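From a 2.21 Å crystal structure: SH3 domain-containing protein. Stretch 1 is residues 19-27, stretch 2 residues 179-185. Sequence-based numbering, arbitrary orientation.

Stretch 1, residues 19-27: ITLKTINNL
Stretch 2, residues 179-185: DVVLMER

Both stretches are helical throughout, and each helix extends beyond its stretch at both ends. The axes approach to 9.4 Å, and their N-to-C directions differ by 32°, so the helices run roughly the same way. The register pairs the CA atoms of Thr 20 and Val 180 at 6.7 Å, Thr 23 and Val 181 at 6.7 Å, and Leu 27 and Glu 184 at 7.2 Å. Together the stretches bury 384 Å².

Val 180 is the knob of the packing. Its CA-to-CB bond points toward the first helix, with chi1 p (69°), and its side chain sits among Thr 20, Thr 23, Ile 24 and Leu 27. Val 180 CG1 lies 3.9 Å from Thr 20 CG2. Val 180 CG2 lies 3.7 Å from Thr 23 CG2, 3.9 Å from Ile 24 CG1 and 4.0 Å from Leu 27 CD1. The short, branched side chain fills this hole with both methyls.

Thr 20 and Thr 23 are both m at chi1 (-48° and -49°). In Thr 23 this rotamer lets OG1 donate to Ile 19 O at 2.7 Å, satisfying the hydroxyl within its own helix while CG2 packs against Val 180. Ile 24 is m, t; its CA-to-CB bond points sideways. Leu 27 is also m, t, and its CA-to-CB bond points toward the second helix; its CD1 is 4.5 Å from CE of Met 183, a selenomethionine with rotamers m, t, p.

Glu 184 supplies the polar link. It is extended at chi1 and chi2 (t, t; -168° and 175°), with chi3 at 64°. Asn 26, t at chi1 (-163°) with chi2 at 41°, donates from ND2 to Glu 184 OE2 at 2.8 Å, with an N-H...O angle of 163°. The bond gives OE2 a partner where it also lies 3.9 Å from Thr 23 CG2. The aliphatic part of Glu 184 also packs: its CG is 4.1 Å from Leu 27 CD2.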

# COMPACT_ATOMS: atom_id res chain seq x y z
N ILE B 19 -15.74 -24.87 31.45
CA ILE B 19 -15.59 -23.87 30.39
C ILE B 19 -15.32 -22.49 30.99
O ILE B 19 -14.53 -21.71 30.44
CB ILE B 19 -16.83 -23.81 29.47
CG1 ILE B 19 -17.16 -25.20 28.92
CG2 ILE B 19 -16.61 -22.81 28.34
CD1 ILE B 19 -15.99 -25.92 28.28
N THR B 20 -15.98 -22.18 32.10
CA THR B 20 -15.77 -20.93 32.82
C THR B 20 -14.30 -20.80 33.20
O THR B 20 -13.66 -19.77 32.93
CB THR B 20 -16.64 -20.86 34.10
OG1 THR B 20 -17.99 -21.23 33.79
CG2 THR B 20 -16.63 -19.46 34.69
N LEU B 21 -13.77 -21.85 33.81
CA LEU B 21 -12.36 -21.93 34.16
C LEU B 21 -11.45 -21.84 32.94
O LEU B 21 -10.40 -21.19 32.98
CB LEU B 21 -12.08 -23.23 34.92
N LYS B 22 -11.85 -22.50 31.85
CA LYS B 22 -11.06 -22.50 30.62
C LYS B 22 -11.05 -21.12 29.96
O LYS B 22 -10.02 -20.69 29.44
CB LYS B 22 -11.58 -23.55 29.63
CG LYS B 22 -10.69 -23.70 28.41
N THR B 23 -12.20 -20.44 29.98
CA THR B 23 -12.31 -19.10 29.41
C THR B 23 -11.52 -18.10 30.25
O THR B 23 -10.90 -17.17 29.72
CB THR B 23 -13.78 -18.64 29.32
OG1 THR B 23 -14.56 -19.68 28.71
CG2 THR B 23 -13.90 -17.37 28.50
N ILE B 24 -11.55 -18.28 31.57
CA ILE B 24 -10.78 -17.45 32.50
C ILE B 24 -9.28 -17.62 32.26
O ILE B 24 -8.54 -16.63 32.20
CB ILE B 24 -11.14 -17.76 33.97
CG1 ILE B 24 -12.53 -17.21 34.32
CG2 ILE B 24 -10.11 -17.17 34.92
CD1 ILE B 24 -13.06 -17.68 35.66
N ASN B 25 -8.83 -18.87 32.13
CA ASN B 25 -7.43 -19.14 31.84
C ASN B 25 -6.98 -18.50 30.53
O ASN B 25 -5.89 -17.94 30.44
CB ASN B 25 -7.16 -20.65 31.82
CG ASN B 25 -5.68 -20.98 31.73
OD1 ASN B 25 -4.93 -20.81 32.69
ND2 ASN B 25 -5.24 -21.46 30.57
N ASN B 26 -7.83 -18.57 29.51
CA ASN B 26 -7.52 -18.00 28.20
C ASN B 26 -7.29 -16.49 28.25
O ASN B 26 -6.35 -15.98 27.64
CB ASN B 26 -8.64 -18.33 27.20
CG ASN B 26 -8.20 -18.14 25.76
OD1 ASN B 26 -7.09 -18.50 25.39
ND2 ASN B 26 -9.08 -17.57 24.94
N LEU B 27 -8.14 -15.78 28.98
CA LEU B 27 -8.09 -14.32 29.05
C LEU B 27 -6.97 -13.81 29.96
O LEU B 27 -6.46 -12.70 29.76
CB LEU B 27 -9.43 -13.76 29.51
CG LEU B 27 -10.57 -13.85 28.49
CD1 LEU B 27 -11.93 -13.75 29.16
CD2 LEU B 27 -10.41 -12.75 27.45
N ASP B 179 -21.16 -14.45 31.89
CA ASP B 179 -20.38 -13.25 32.19
C ASP B 179 -18.99 -13.28 31.56
O ASP B 179 -18.54 -12.28 31.00
CB ASP B 179 -20.28 -13.03 33.70
CG ASP B 179 -21.61 -12.61 34.32
OD1 ASP B 179 -22.52 -12.21 33.57
OD2 ASP B 179 -21.73 -12.66 35.56
N VAL B 180 -18.32 -14.42 31.64
CA VAL B 180 -16.95 -14.53 31.14
C VAL B 180 -16.89 -14.77 29.62
O VAL B 180 -16.01 -14.21 28.95
CB VAL B 180 -16.13 -15.60 31.91
CG1 VAL B 180 -16.65 -17.00 31.63
CG2 VAL B 180 -14.66 -15.49 31.57
N VAL B 181 -17.81 -15.57 29.08
CA VAL B 181 -17.87 -15.79 27.64
C VAL B 181 -18.15 -14.48 26.91
O VAL B 181 -17.58 -14.21 25.84
CB VAL B 181 -18.94 -16.85 27.26
CG1 VAL B 181 -19.14 -16.92 25.75
CG2 VAL B 181 -18.54 -18.22 27.78
N LEU B 182 -18.99 -13.65 27.51
CA LEU B 182 -19.31 -12.34 26.95
C LEU B 182 -18.17 -11.34 27.15
O LEU B 182 -18.02 -10.40 26.38
CB LEU B 182 -20.61 -11.79 27.54
CG LEU B 182 -21.88 -12.57 27.17
CD1 LEU B 182 -23.14 -11.81 27.53
CD2 LEU B 182 -21.87 -12.93 25.69
N MSE B 183 -17.36 -11.54 28.19
CA MSE B 183 -16.16 -10.73 28.39
C MSE B 183 -15.16 -10.98 27.26
O MSE B 183 -14.45 -10.07 26.84
CB MSE B 183 -15.50 -11.05 29.74
CG MSE B 183 -16.07 -10.27 30.92
SE MSE B 183 -15.21 -10.75 32.60
CE MSE B 183 -13.36 -10.61 32.02
N GLU B 184 -15.12 -12.22 26.77
CA GLU B 184 -14.20 -12.60 25.71
C GLU B 184 -14.66 -12.09 24.35
O GLU B 184 -13.85 -11.62 23.55
CB GLU B 184 -14.04 -14.13 25.67
CG GLU B 184 -12.89 -14.62 24.81
CD GLU B 184 -12.70 -16.13 24.91
OE1 GLU B 184 -13.62 -16.87 24.49
OE2 GLU B 184 -11.64 -16.56 25.41
N ARG B 185 -15.96 -12.18 24.09
CA ARG B 185 -16.53 -11.69 22.83
C ARG B 185 -16.41 -10.17 22.73
O ARG B 185 -16.22 -9.63 21.64
CB ARG B 185 -18.00 -12.11 22.69
CG ARG B 185 -18.23 -13.62 22.63
CD ARG B 185 -19.69 -13.95 22.32
NE ARG B 185 -20.10 -13.46 21.01
CZ ARG B 185 -19.92 -14.12 19.87
NH1 ARG B 185 -19.34 -15.31 19.88
NH2 ARG B 185 -20.33 -13.59 18.72